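Local coordinates for transferrin binding protein B (PDB 3PQU) that probably binds host transferrin at the surface of the bacterial outer membrane, as a lipoprotein receptor that takes part in iron acquisition, at residues A[170-175]-A[233-238]; A[208-213]-A[222-227]; A[288-293]-A[313-318]; A[350-355]-A[420-425]; A[493-498]-A[506-511]. All blocks are in the same frame, centred on the assembly; numbering follows the deposited sequence.

Contact 1. Residues A[170-175]-A[233-238]; sequences VTYKGT and FAVDFD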
# COMPACT_ATOMS: atom_id res chain seq x y z
N VAL A 170 8.27 11.84 -14.85
CA VAL A 170 8.67 10.44 -14.98
C VAL A 170 7.54 9.69 -15.66
O VAL A 170 6.39 9.74 -15.20
CB VAL A 170 8.97 9.81 -13.61
CG1 VAL A 170 9.38 8.34 -13.78
CG2 VAL A 170 10.07 10.60 -12.88
N THR A 171 7.85 9.00 -16.75
CA THR A 171 6.85 8.29 -17.55
C THR A 171 6.72 6.83 -17.13
O THR A 171 7.74 6.16 -16.95
CB THR A 171 7.18 8.35 -19.06
OG1 THR A 171 7.04 9.69 -19.50
CG2 THR A 171 6.21 7.47 -19.87
N TYR A 172 5.49 6.36 -16.95
CA TYR A 172 5.19 4.95 -16.68
C TYR A 172 4.32 4.46 -17.82
O TYR A 172 3.44 5.20 -18.27
CB TYR A 172 4.38 4.78 -15.38
CG TYR A 172 5.14 5.11 -14.11
CD1 TYR A 172 5.57 4.12 -13.24
CD2 TYR A 172 5.44 6.43 -13.80
CE1 TYR A 172 6.28 4.44 -12.08
CE2 TYR A 172 6.15 6.75 -12.65
CZ TYR A 172 6.56 5.77 -11.80
OH TYR A 172 7.27 6.13 -10.68
N LYS A 173 4.55 3.23 -18.26
CA LYS A 173 3.73 2.62 -19.31
C LYS A 173 3.21 1.26 -18.89
O LYS A 173 3.91 0.51 -18.19
CB LYS A 173 4.53 2.48 -20.60
CG LYS A 173 5.01 3.79 -21.21
CD LYS A 173 5.77 3.52 -22.52
CE LYS A 173 5.81 4.77 -23.38
NZ LYS A 173 6.51 4.52 -24.68
N GLY A 174 2.00 0.92 -19.32
CA GLY A 174 1.38 -0.34 -18.93
C GLY A 174 0.03 -0.60 -19.57
O GLY A 174 -0.20 -0.30 -20.74
N THR A 175 -0.89 -1.13 -18.79
CA THR A 175 -2.19 -1.53 -19.31
C THR A 175 -3.31 -0.93 -18.47
O THR A 175 -3.06 -0.26 -17.46
CB THR A 175 -2.36 -3.06 -19.26
OG1 THR A 175 -2.21 -3.51 -17.91
CG2 THR A 175 -1.33 -3.77 -20.16
N PHE A 233 1.35 7.17 -18.26
CA PHE A 233 1.29 8.24 -17.26
C PHE A 233 2.54 9.12 -17.24
O PHE A 233 3.66 8.64 -17.47
CB PHE A 233 1.07 7.65 -15.87
CG PHE A 233 -0.15 6.79 -15.76
CD1 PHE A 233 -1.35 7.32 -15.34
CD2 PHE A 233 -0.09 5.43 -16.09
CE1 PHE A 233 -2.50 6.52 -15.23
CE2 PHE A 233 -1.22 4.63 -15.99
CZ PHE A 233 -2.43 5.18 -15.55
N ALA A 234 2.35 10.40 -16.95
CA ALA A 234 3.46 11.33 -16.77
C ALA A 234 3.40 11.83 -15.33
O ALA A 234 2.47 12.54 -14.96
CB ALA A 234 3.35 12.50 -17.76
N VAL A 235 4.35 11.42 -14.50
CA VAL A 235 4.28 11.76 -13.08
C VAL A 235 5.22 12.92 -12.74
O VAL A 235 6.42 12.86 -13.00
CB VAL A 235 4.63 10.55 -12.17
CG1 VAL A 235 4.57 10.98 -10.70
CG2 VAL A 235 3.69 9.38 -12.45
N ASP A 236 4.67 13.97 -12.14
CA ASP A 236 5.47 15.12 -11.71
C ASP A 236 5.68 15.00 -10.21
O ASP A 236 4.90 15.53 -9.41
CB ASP A 236 4.74 16.43 -12.06
CG ASP A 236 5.53 17.69 -11.67
OD1 ASP A 236 6.49 17.63 -10.86
OD2 ASP A 236 5.15 18.77 -12.15
N PHE A 237 6.72 14.27 -9.82
CA PHE A 237 6.92 13.97 -8.41
C PHE A 237 7.21 15.23 -7.60
O PHE A 237 6.73 15.38 -6.47
CB PHE A 237 8.03 12.93 -8.22
CG PHE A 237 7.61 11.51 -8.55
CD1 PHE A 237 6.79 10.79 -7.67
CD2 PHE A 237 8.04 10.89 -9.72
CE1 PHE A 237 6.39 9.48 -7.97
CE2 PHE A 237 7.66 9.59 -10.03
CZ PHE A 237 6.83 8.87 -9.15
N ASP A 238 7.98 16.15 -8.17
CA ASP A 238 8.31 17.40 -7.47
C ASP A 238 7.07 18.25 -7.12
O ASP A 238 7.05 18.92 -6.09
CB ASP A 238 9.34 18.21 -8.26
CG ASP A 238 10.71 17.53 -8.30
OD1 ASP A 238 10.89 16.49 -7.63
OD2 ASP A 238 11.60 18.04 -9.01
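Two neighbouring antiparallel strands of the N-lobe beta barrel meet where Val170, Thr171 and Tyr172 run beside Val235, Ala234 and Phe233, and the pairing illustrates how a barrel wall sorts its side chains. Val170 with Val235 and Tyr172 with Phe233 are hydrogen-bonded pairs, each closed by two backbone bonds; the shortest runs from Val235 N to Val170 O at 2.7 Å. Between them lies the non-hydrogen-bonded pair Thr171 and Ala234, where Thr171 CA approaches Phe233 O to 3.2 Å in a CA-H...O contact. The face bearing Val170, Tyr172, Phe233 and Val235 is largely apolar, the Tyr172 hydroxyl apart. There the Tyr172 ring, its CG anti to the carbonyl carbon (chi1 -68°), reaches Val235 CG2 obliquely through CE2, at 3.6 Å. Tyr172 and Phe237 meet tip to tip, OH lying 3.2 Å from Phe237 CZ at the edge of that ring. Val170 CG2 comes to the same ring edge, 3.8 Å from CD2 of Phe237, while Val235 CG1 sits over the centre of one face. Phe299 also meets the Phe237 ring, and Ile270 touches it from strand 260-271. Phe237 is thus packed at face and edge by its neighbours, whereas the buried Tyr172 needs a polar partner as well: its OH is hydrogen-bonded to Ala304 O, which satisfies the oxygen among hydrocarbon.

Contact 2. Residues A[208-213]-A[222-227]; sequences NVNRDH and NEVKGV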
# COMPACT_ATOMS: atom_id res chain seq x y z
N ASN A 208 -13.22 -6.22 -28.67
CA ASN A 208 -12.59 -6.66 -29.90
C ASN A 208 -11.32 -5.86 -30.21
O ASN A 208 -11.32 -4.98 -31.06
CB ASN A 208 -13.59 -6.57 -31.06
CG ASN A 208 -14.76 -7.54 -30.91
OD1 ASN A 208 -14.67 -8.54 -30.18
ND2 ASN A 208 -15.86 -7.25 -31.60
N VAL A 209 -10.24 -6.15 -29.51
CA VAL A 209 -9.01 -5.40 -29.66
C VAL A 209 -7.90 -6.32 -30.16
O VAL A 209 -8.08 -7.53 -30.22
CB VAL A 209 -8.60 -4.78 -28.33
CG1 VAL A 209 -9.66 -3.76 -27.91
CG2 VAL A 209 -8.46 -5.88 -27.29
N ASN A 210 -6.76 -5.74 -30.53
CA ASN A 210 -5.58 -6.53 -30.93
C ASN A 210 -4.94 -7.24 -29.74
O ASN A 210 -4.43 -6.60 -28.81
CB ASN A 210 -4.54 -5.62 -31.61
CG ASN A 210 -3.20 -6.33 -31.85
OD1 ASN A 210 -3.16 -7.50 -32.26
ND2 ASN A 210 -2.10 -5.62 -31.60
N ARG A 211 -4.93 -8.57 -29.77
CA ARG A 211 -4.35 -9.34 -28.67
C ARG A 211 -3.05 -10.09 -28.99
O ARG A 211 -2.31 -10.47 -28.08
CB ARG A 211 -5.39 -10.31 -28.11
CG ARG A 211 -6.65 -9.58 -27.69
CD ARG A 211 -7.54 -10.39 -26.80
NE ARG A 211 -8.80 -9.69 -26.57
CZ ARG A 211 -9.08 -8.98 -25.49
NH1 ARG A 211 -8.19 -8.86 -24.51
NH2 ARG A 211 -10.27 -8.38 -25.39
N ASP A 212 -2.76 -10.30 -30.27
CA ASP A 212 -1.66 -11.20 -30.60
C ASP A 212 -0.61 -10.70 -31.59
O ASP A 212 0.23 -11.47 -32.04
CB ASP A 212 -2.21 -12.56 -31.04
CG ASP A 212 -3.36 -12.42 -32.00
OD1 ASP A 212 -3.34 -11.49 -32.83
OD2 ASP A 212 -4.29 -13.26 -31.91
N HIS A 213 -0.64 -9.42 -31.93
CA HIS A 213 0.38 -8.86 -32.82
C HIS A 213 1.15 -7.78 -32.08
O HIS A 213 0.55 -6.81 -31.63
CB HIS A 213 -0.26 -8.28 -34.07
CG HIS A 213 -1.00 -9.29 -34.89
ND1 HIS A 213 -0.37 -10.35 -35.51
CD2 HIS A 213 -2.31 -9.40 -35.19
CE1 HIS A 213 -1.27 -11.08 -36.15
NE2 HIS A 213 -2.46 -10.52 -35.97
N ASN A 222 -0.15 -2.43 -43.06
CA ASN A 222 -0.75 -1.92 -41.84
C ASN A 222 0.18 -2.13 -40.66
O ASN A 222 0.44 -3.27 -40.28
CB ASN A 222 -2.11 -2.58 -41.60
CG ASN A 222 -3.17 -2.10 -42.58
OD1 ASN A 222 -3.15 -0.95 -43.02
ND2 ASN A 222 -4.12 -2.98 -42.92
N GLU A 223 0.71 -1.03 -40.10
CA GLU A 223 1.59 -1.10 -38.93
C GLU A 223 0.78 -1.30 -37.65
O GLU A 223 -0.26 -0.66 -37.46
CB GLU A 223 2.43 0.18 -38.79
CG GLU A 223 3.29 0.56 -39.99
CD GLU A 223 3.98 1.91 -39.80
OE1 GLU A 223 4.06 2.37 -38.64
OE2 GLU A 223 4.45 2.52 -40.80
N VAL A 224 1.25 -2.18 -36.77
CA VAL A 224 0.65 -2.34 -35.46
C VAL A 224 1.13 -1.21 -34.55
O VAL A 224 2.33 -1.06 -34.31
CB VAL A 224 1.02 -3.69 -34.84
CG1 VAL A 224 0.53 -3.77 -33.39
CG2 VAL A 224 0.43 -4.83 -35.67
N LYS A 225 0.19 -0.41 -34.05
CA LYS A 225 0.53 0.73 -33.20
C LYS A 225 0.44 0.40 -31.72
O LYS A 225 1.09 1.05 -30.90
CB LYS A 225 -0.36 1.93 -33.50
CG LYS A 225 -0.49 2.29 -34.98
CD LYS A 225 0.67 3.13 -35.47
CE LYS A 225 0.56 3.42 -36.97
NZ LYS A 225 -0.56 4.34 -37.32
N GLY A 226 -0.39 -0.57 -31.36
CA GLY A 226 -0.63 -0.87 -29.95
C GLY A 226 -1.28 -2.21 -29.68
O GLY A 226 -1.89 -2.82 -30.58
N VAL A 227 -1.16 -2.67 -28.44
CA VAL A 227 -1.76 -3.93 -28.01
C VAL A 227 -2.90 -3.70 -26.99
O VAL A 227 -2.76 -2.92 -26.04
CB VAL A 227 -0.70 -4.88 -27.38
CG1 VAL A 227 -1.38 -6.14 -26.83
CG2 VAL A 227 0.36 -5.27 -28.42
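Asn210 reaches across to Gly226 through its side-chain amide and at the same time organises an Asx motif in its own loop, a compact example of one residue joining a loop to the chain that follows the short strand 222-223. ND2 spends its two N-H groups separately: one goes to Gly226 O at 3.0 Å, the other to His213 O at 2.9 Å, and both acceptors lie in the amide plane. The bond to His213 O falls on a lone pair of that carbonyl, whereas the donor is tilted 28° from the carbonyl plane of Gly226. On the other branch OD1 accepts from His213 N at 3.2 Å, so bonds at both ends of the amide fix its rotation; Asp212 N makes a weak bond to the same oxygen. Around this buried amide the packing is close: Val224 crosses Asn210 at about a right angle, its CG1 3.7 Å from ND2, and Val227 CG1 rests against Asn210 O. Gly226 O also receives Gln258 NE2. The outer side is looser. Asp212 is exposed, with OD1 over one face of the His213 ring toward its rim, and that ring leads away from the valines. Of the His213 side chain it is CB that touches, 3.9 Å from Val224 CG2.

Contact 3. Residues A[288-293]-A[313-318]; sequences IFTDSN and TNNKSL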
# COMPACT_ATOMS: atom_id res chain seq x y z
N ILE A 288 -21.18 3.51 -21.30
CA ILE A 288 -20.40 2.96 -20.18
C ILE A 288 -19.09 3.66 -19.87
O ILE A 288 -18.69 3.72 -18.71
CB ILE A 288 -20.20 1.42 -20.26
CG1 ILE A 288 -19.35 1.05 -21.45
CG2 ILE A 288 -21.54 0.69 -20.35
CD1 ILE A 288 -18.93 -0.48 -21.45
N PHE A 289 -18.41 4.19 -20.89
CA PHE A 289 -17.15 4.89 -20.67
C PHE A 289 -17.40 6.36 -20.31
O PHE A 289 -17.32 7.26 -21.15
CB PHE A 289 -16.19 4.70 -21.87
CG PHE A 289 -15.81 3.25 -22.08
CD1 PHE A 289 -14.94 2.62 -21.22
CD2 PHE A 289 -16.40 2.50 -23.09
CE1 PHE A 289 -14.60 1.26 -21.38
CE2 PHE A 289 -16.06 1.14 -23.26
CZ PHE A 289 -15.17 0.53 -22.40
N THR A 290 -17.73 6.57 -19.04
CA THR A 290 -18.16 7.88 -18.55
C THR A 290 -17.17 8.39 -17.50
O THR A 290 -16.23 7.68 -17.16
CB THR A 290 -19.52 7.77 -17.89
OG1 THR A 290 -19.48 6.68 -16.97
CG2 THR A 290 -20.64 7.53 -18.93
N ASP A 291 -17.43 9.59 -16.97
CA ASP A 291 -16.52 10.25 -16.02
C ASP A 291 -16.51 9.57 -14.67
O ASP A 291 -17.52 9.00 -14.26
CB ASP A 291 -16.95 11.71 -15.78
CG ASP A 291 -16.77 12.59 -16.99
OD1 ASP A 291 -15.93 12.24 -17.86
OD2 ASP A 291 -17.44 13.64 -17.04
N SER A 292 -15.39 9.69 -13.95
CA SER A 292 -15.30 9.22 -12.58
C SER A 292 -14.61 10.24 -11.69
O SER A 292 -13.57 10.75 -12.06
CB SER A 292 -14.45 7.93 -12.49
OG SER A 292 -14.22 7.60 -11.09
N ASN A 293 -15.18 10.50 -10.51
CA ASN A 293 -14.56 11.34 -9.49
C ASN A 293 -13.82 10.50 -8.46
O ASN A 293 -13.35 11.03 -7.45
CB ASN A 293 -15.62 12.12 -8.71
CG ASN A 293 -16.13 13.31 -9.45
OD1 ASN A 293 -15.41 13.92 -10.25
ND2 ASN A 293 -17.37 13.69 -9.17
N THR A 313 -16.97 4.65 -12.08
CA THR A 313 -17.60 5.81 -12.72
C THR A 313 -18.75 6.35 -11.87
O THR A 313 -19.30 5.64 -11.03
CB THR A 313 -18.02 5.57 -14.19
OG1 THR A 313 -18.97 4.50 -14.27
CG2 THR A 313 -16.79 5.25 -15.09
N ASN A 314 -19.08 7.62 -12.08
CA ASN A 314 -20.06 8.30 -11.24
C ASN A 314 -21.45 7.74 -11.41
O ASN A 314 -22.25 7.76 -10.47
CB ASN A 314 -20.05 9.83 -11.48
CG ASN A 314 -18.70 10.45 -11.20
OD1 ASN A 314 -17.94 9.97 -10.35
ND2 ASN A 314 -18.37 11.52 -11.94
N ASN A 315 -21.76 7.25 -12.60
CA ASN A 315 -23.06 6.61 -12.86
C ASN A 315 -22.98 5.08 -12.65
O ASN A 315 -23.87 4.37 -13.08
CB ASN A 315 -23.50 6.89 -14.30
CG ASN A 315 -22.52 6.30 -15.33
OD1 ASN A 315 -21.33 6.27 -15.10
ND2 ASN A 315 -23.03 5.87 -16.46
N LYS A 316 -21.90 4.60 -12.02
CA LYS A 316 -21.74 3.16 -11.70
C LYS A 316 -21.76 2.20 -12.92
O LYS A 316 -22.07 1.02 -12.80
CB LYS A 316 -22.80 2.74 -10.67
CG LYS A 316 -22.80 3.63 -9.40
CD LYS A 316 -23.80 3.12 -8.37
CE LYS A 316 -23.61 3.80 -7.03
NZ LYS A 316 -23.43 5.27 -7.20
N SER A 317 -21.42 2.72 -14.09
CA SER A 317 -21.44 1.93 -15.31
C SER A 317 -20.17 1.10 -15.48
O SER A 317 -20.15 0.20 -16.31
CB SER A 317 -21.56 2.84 -16.53
OG SER A 317 -20.47 3.77 -16.56
N LEU A 318 -19.12 1.41 -14.72
CA LEU A 318 -17.78 0.87 -15.01
C LEU A 318 -16.83 0.83 -13.81
O LEU A 318 -16.67 1.82 -13.08
CB LEU A 318 -17.09 1.69 -16.11
CG LEU A 318 -15.91 0.98 -16.81
CD1 LEU A 318 -16.42 0.16 -17.96
CD2 LEU A 318 -14.89 1.97 -17.33
O HOH W 1 -15.82 13.34 -12.64
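Asn315 OD1 is approached by three hydroxyls: Thr290 OG1 donates to it at 2.7 Å, while Thr313 OG1 lies 3.1 Å and Ser317 OG 3.0 Å away. The acceptor belongs to a type I beta turn, Thr313 to Lys316, joining two strands of the N-lobe barrel, and it illustrates how a turn can be fastened to a neighbouring loop by side chains. Thr290 and Asn315 reach toward each other tip to tip, Thr290 OG1 lying between its backbone N and carbonyl carbon (chi1 49°); the donor is tilted 30° from the amide carbonyl plane. Ser317 OG is also 2.8 Å from Ile288 O. Further along, Asn314 grips the passing chain twice: its backbone N donates almost straight to Asp291 O at 3.0 Å, and its OD1 accepts from Asn293 N at 2.8 Å. Apolar packing lies at the other end, where Leu318 CD2 meets Phe289 CD1 obliquely at 3.9 Å; Phe289 is the centre of an inverse gamma turn, and Phe178 and Arg263 join its ring in an edge-to-face and a cation-pi contact. Asn293 and Asn314, whose amide planes are 44° apart, share one water; it donates to Asn293 OD1, which also accepts from Lys278 NZ, and accepts from Asn314 ND2 at 3.2 Å.

Contact 4. Residues A[350-355]-A[420-425]; sequences KELNNF and FLQGER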
# COMPACT_ATOMS: atom_id res chain seq x y z
N LYS A 350 12.48 -5.88 9.68
CA LYS A 350 11.73 -6.17 8.46
C LYS A 350 10.86 -4.97 8.11
O LYS A 350 10.46 -4.21 9.00
CB LYS A 350 10.85 -7.41 8.66
CG LYS A 350 11.59 -8.62 9.23
CD LYS A 350 10.65 -9.80 9.47
CE LYS A 350 11.42 -11.02 9.97
NZ LYS A 350 12.47 -11.46 9.01
N GLU A 351 10.55 -4.79 6.82
CA GLU A 351 9.71 -3.67 6.42
C GLU A 351 8.26 -3.91 6.80
O GLU A 351 7.83 -5.06 6.90
CB GLU A 351 9.83 -3.42 4.91
CG GLU A 351 11.24 -3.11 4.44
CD GLU A 351 11.79 -1.83 5.04
OE1 GLU A 351 10.98 -0.97 5.46
OE2 GLU A 351 13.03 -1.67 5.07
N LEU A 352 7.52 -2.83 7.03
CA LEU A 352 6.07 -2.90 7.24
C LEU A 352 5.36 -2.21 6.09
O LEU A 352 5.91 -1.28 5.50
CB LEU A 352 5.67 -2.21 8.55
CG LEU A 352 6.15 -2.79 9.89
CD1 LEU A 352 5.85 -1.82 11.03
CD2 LEU A 352 5.50 -4.15 10.15
N ASN A 353 4.15 -2.65 5.77
CA ASN A 353 3.34 -1.91 4.83
C ASN A 353 2.89 -0.59 5.44
O ASN A 353 2.31 -0.57 6.52
CB ASN A 353 2.12 -2.73 4.42
CG ASN A 353 2.51 -3.96 3.62
OD1 ASN A 353 3.43 -3.91 2.81
ND2 ASN A 353 1.82 -5.07 3.86
N ASN A 354 3.15 0.51 4.74
CA ASN A 354 2.61 1.80 5.15
C ASN A 354 2.33 2.71 3.95
O ASN A 354 3.07 2.66 2.95
CB ASN A 354 3.59 2.48 6.11
CG ASN A 354 3.02 3.70 6.76
OD1 ASN A 354 3.03 4.79 6.18
ND2 ASN A 354 2.49 3.53 7.95
N PHE A 355 1.28 3.52 4.03
CA PHE A 355 0.86 4.32 2.87
C PHE A 355 1.20 5.81 3.02
O PHE A 355 0.89 6.63 2.16
CB PHE A 355 -0.64 4.14 2.59
CG PHE A 355 -1.03 2.72 2.27
CD1 PHE A 355 -0.50 2.06 1.17
CD2 PHE A 355 -1.95 2.04 3.06
CE1 PHE A 355 -0.85 0.77 0.88
CE2 PHE A 355 -2.31 0.74 2.77
CZ PHE A 355 -1.76 0.10 1.68
N PHE A 420 8.25 -1.62 16.85
CA PHE A 420 7.97 -0.97 15.58
C PHE A 420 8.25 0.51 15.64
O PHE A 420 8.25 1.13 16.72
CB PHE A 420 6.54 -1.21 15.13
CG PHE A 420 5.52 -0.45 15.92
CD1 PHE A 420 5.15 0.82 15.54
CD2 PHE A 420 4.94 -1.02 17.04
CE1 PHE A 420 4.20 1.53 16.27
CE2 PHE A 420 4.00 -0.33 17.77
CZ PHE A 420 3.63 0.95 17.38
N LEU A 421 8.47 1.07 14.46
CA LEU A 421 8.73 2.48 14.27
C LEU A 421 8.22 2.90 12.90
O LEU A 421 8.56 2.29 11.89
CB LEU A 421 10.23 2.75 14.34
CG LEU A 421 10.63 4.15 13.87
CD1 LEU A 421 10.54 5.15 15.01
CD2 LEU A 421 12.03 4.14 13.27
N GLN A 422 7.42 3.95 12.86
CA GLN A 422 6.90 4.49 11.61
C GLN A 422 7.03 6.00 11.66
O GLN A 422 6.86 6.61 12.73
CB GLN A 422 5.43 4.09 11.40
CG GLN A 422 5.14 2.60 11.50
CD GLN A 422 3.73 2.23 11.04
OE1 GLN A 422 3.55 1.27 10.29
NE2 GLN A 422 2.73 2.98 11.48
N GLY A 423 7.33 6.61 10.52
CA GLY A 423 7.45 8.06 10.44
C GLY A 423 7.19 8.61 9.05
O GLY A 423 7.38 7.92 8.05
N GLU A 424 6.74 9.86 9.00
CA GLU A 424 6.54 10.56 7.73
C GLU A 424 7.68 11.58 7.56
O GLU A 424 7.69 12.63 8.21
CB GLU A 424 5.17 11.24 7.75
CG GLU A 424 4.04 10.26 8.13
CD GLU A 424 2.76 10.93 8.66
OE1 GLU A 424 2.53 12.13 8.40
OE2 GLU A 424 1.96 10.25 9.33
N ARG A 425 8.64 11.23 6.70
CA ARG A 425 9.88 11.99 6.56
C ARG A 425 9.63 13.44 6.18
O ARG A 425 8.74 13.75 5.39
CB ARG A 425 10.79 11.37 5.50
CG ARG A 425 11.45 10.06 5.91
CD ARG A 425 12.70 10.31 6.69
NE ARG A 425 13.40 9.06 7.00
CZ ARG A 425 14.62 8.74 6.56
NH1 ARG A 425 15.16 7.58 6.92
NH2 ARG A 425 15.30 9.57 5.78
O HOH W 2 1.97 -0.81 9.34
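Leu352 and Asn354 both lean on Gln422, in a contact that is carried by side chains and a water and not by strand pairing: the nearest CA atoms, of Asn354 and Gln422, are 8.2 Å apart. The direct polar interaction is modest. Asn354 ND2 gives a weak hydrogen bond to Gln422 OE1 at 3.4 Å, bent to 143° at the hydrogen, and the two amide planes stand 83° apart. The water-mediated link is shorter at each step, for a single water donates both to Asn353 O at 2.9 Å and to Gln422 OE1 at 2.8 Å. OE1 is therefore held by a water and, more loosely, by an amide. Neither amide depends on this pairing alone: Gln422 NE2 donates to Val360 O and Ala358 O, while Asn354 uses OD1 for Gly356 N and ND2 for Asp357 O. Those backbone bonds would fix both amides in rotation. Van der Waals contact completes the account. Leu352 crosses Gln422 at about a right angle, CD1 lying 3.9 Å from OE1, and the same methyl makes an apolar contact with Phe420 CB at 4.2 Å. Gln422 has CG anti to its carbonyl carbon (chi1 -53°) and a chain extended beyond it toward residues 352-354. Side-chain amides and a water thus join strand 413-424 to the loop after strand 349-351, two strands of one antiparallel sheet in the C-lobe handle domain.

Contact 5. Residues A[493-498]-A[506-511]; sequences TVDATI and SAKTSD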
# COMPACT_ATOMS: atom_id res chain seq x y z
N THR A 493 24.58 5.77 24.10
CA THR A 493 24.73 7.03 23.38
C THR A 493 24.71 6.76 21.88
O THR A 493 24.91 5.63 21.44
CB THR A 493 26.03 7.78 23.74
OG1 THR A 493 27.16 7.08 23.22
CG2 THR A 493 26.16 7.94 25.24
N VAL A 494 24.47 7.81 21.10
CA VAL A 494 24.47 7.68 19.65
C VAL A 494 25.26 8.80 18.98
O VAL A 494 25.13 9.97 19.33
CB VAL A 494 23.05 7.69 19.07
CG1 VAL A 494 23.12 7.69 17.55
CG2 VAL A 494 22.25 6.50 19.57
N ASP A 495 26.08 8.42 18.01
CA ASP A 495 26.80 9.38 17.19
C ASP A 495 26.41 9.11 15.74
O ASP A 495 26.63 8.01 15.23
CB ASP A 495 28.31 9.22 17.36
CG ASP A 495 28.69 8.89 18.79
OD1 ASP A 495 29.15 9.80 19.51
OD2 ASP A 495 28.52 7.72 19.20
N ALA A 496 25.84 10.10 15.08
CA ALA A 496 25.34 9.90 13.73
C ALA A 496 25.55 11.10 12.83
O ALA A 496 25.89 12.19 13.28
CB ALA A 496 23.86 9.51 13.77
N THR A 497 25.35 10.89 11.54
CA THR A 497 25.51 11.94 10.56
C THR A 497 24.21 12.18 9.80
O THR A 497 23.55 11.24 9.35
CB THR A 497 26.64 11.62 9.57
OG1 THR A 497 27.88 11.51 10.29
CG2 THR A 497 26.76 12.71 8.52
N ILE A 498 23.84 13.45 9.68
CA ILE A 498 22.68 13.83 8.91
C ILE A 498 22.98 13.78 7.42
O ILE A 498 23.85 14.49 6.92
CB ILE A 498 22.23 15.26 9.24
CG1 ILE A 498 21.95 15.41 10.74
CG2 ILE A 498 21.02 15.65 8.40
CD1 ILE A 498 21.49 16.79 11.14
N SER A 506 26.18 5.26 14.84
CA SER A 506 26.48 4.16 15.75
C SER A 506 25.93 4.39 17.16
O SER A 506 25.99 5.49 17.70
CB SER A 506 28.00 3.94 15.83
OG SER A 506 28.53 3.57 14.57
N ALA A 507 25.40 3.32 17.74
CA ALA A 507 24.99 3.34 19.13
C ALA A 507 26.00 2.55 19.95
O ALA A 507 26.61 1.60 19.46
CB ALA A 507 23.60 2.75 19.28
N LYS A 508 26.17 2.94 21.21
CA LYS A 508 27.10 2.24 22.08
C LYS A 508 26.79 2.46 23.54
O LYS A 508 25.81 3.11 23.90
CB LYS A 508 28.53 2.71 21.83
CG LYS A 508 28.71 4.22 21.95
CD LYS A 508 30.16 4.64 21.79
CE LYS A 508 30.96 4.38 23.06
NZ LYS A 508 32.37 4.85 22.94
N THR A 509 27.68 1.95 24.36
CA THR A 509 27.62 2.21 25.78
C THR A 509 28.99 2.72 26.17
O THR A 509 29.88 2.83 25.32
CB THR A 509 27.29 0.95 26.56
OG1 THR A 509 28.26 -0.06 26.26
CG2 THR A 509 25.91 0.45 26.14
N SER A 510 29.17 3.03 27.45
CA SER A 510 30.48 3.39 27.93
C SER A 510 31.41 2.23 27.59
O SER A 510 30.96 1.12 27.29
CB SER A 510 30.46 3.63 29.44
OG SER A 510 29.89 2.53 30.13
N ASP A 511 32.72 2.49 27.62
CA ASP A 511 33.68 1.43 27.39
C ASP A 511 33.53 0.41 28.51
O ASP A 511 33.92 -0.75 28.36
CB ASP A 511 35.10 1.99 27.36
CG ASP A 511 35.29 3.02 26.26
OD1 ASP A 511 34.28 3.42 25.64
OD2 ASP A 511 36.44 3.44 26.03
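Asp495 and Ser506 exchange two backbone hydrogen bonds, Ser506 N to Asp495 O at 2.8 Å and Asp495 N to Ser506 O at 2.9 Å, and so form one hydrogen-bonded pair of an antiparallel ladder. Thr493 and Lys508 form the next such pair, with Thr493 N to Lys508 O at 2.9 Å and the return bond from Lys508 N slightly longer. The latter two are less straight, 150° and 153° at the hydrogen. Between them Val494 faces Ala507 in a non-hydrogen-bonded pair, where the chains draw in and Val494 CA comes 3.3 Å from Ser506 O; a matching CA-H...O contact runs from Ala507 CA to Thr493 O.

Outward from this backbone core the two faces of the sheet differ. On the face of Val494 and Ala507 the packing is apolar and buried: Val494 CG2 touches Ala507 CB at 4.0 Å, and from strand 531-538 Val533 touches Val494 and Ile531 touches Ala507. On the other face Thr493 and Lys508 lie side by side and point the same way, Thr493 OG1 3.5 Å from Lys508 CG, whose own chi1 of 54° sets it between the backbone N and the carbonyl carbon. The lysine chain then bends, and its ammonium forms a long salt bridge with Asp511. Asp495 OD2 is 6.1 Å from Lys508 NZ, so any attraction there is probably a diffuse one. The pairing belongs to the beta hairpin of strands 492-499 and 502-508 in the wall of the C-lobe barrel, with one buried apolar face and one more exposed polar face.

The five contacts together show how chemistry follows place in a two-lobed, largely beta protein. Contacts 1 and 5 are regular strand ladders, one in each barrel, their centres about 41 Å apart; contact 1 joins strands distant in sequence and is rich in aromatic rings, whereas contact 5 joins a hairpin and has small or charged side chains. Both are partly buried, like contact 3, while contacts 2 and 4 are buried. Contacts 2 and 3 use largely irregular segments of the N-lobe barrel range, replacing ladders with asparagine and hydroxyl networks. Contacts 1 and 3 reach the same sheet. Contact 4, in the C-lobe handle, has no ladder and one weak direct hydrogen bond, but shares a water bridge with contact 3's chemistry.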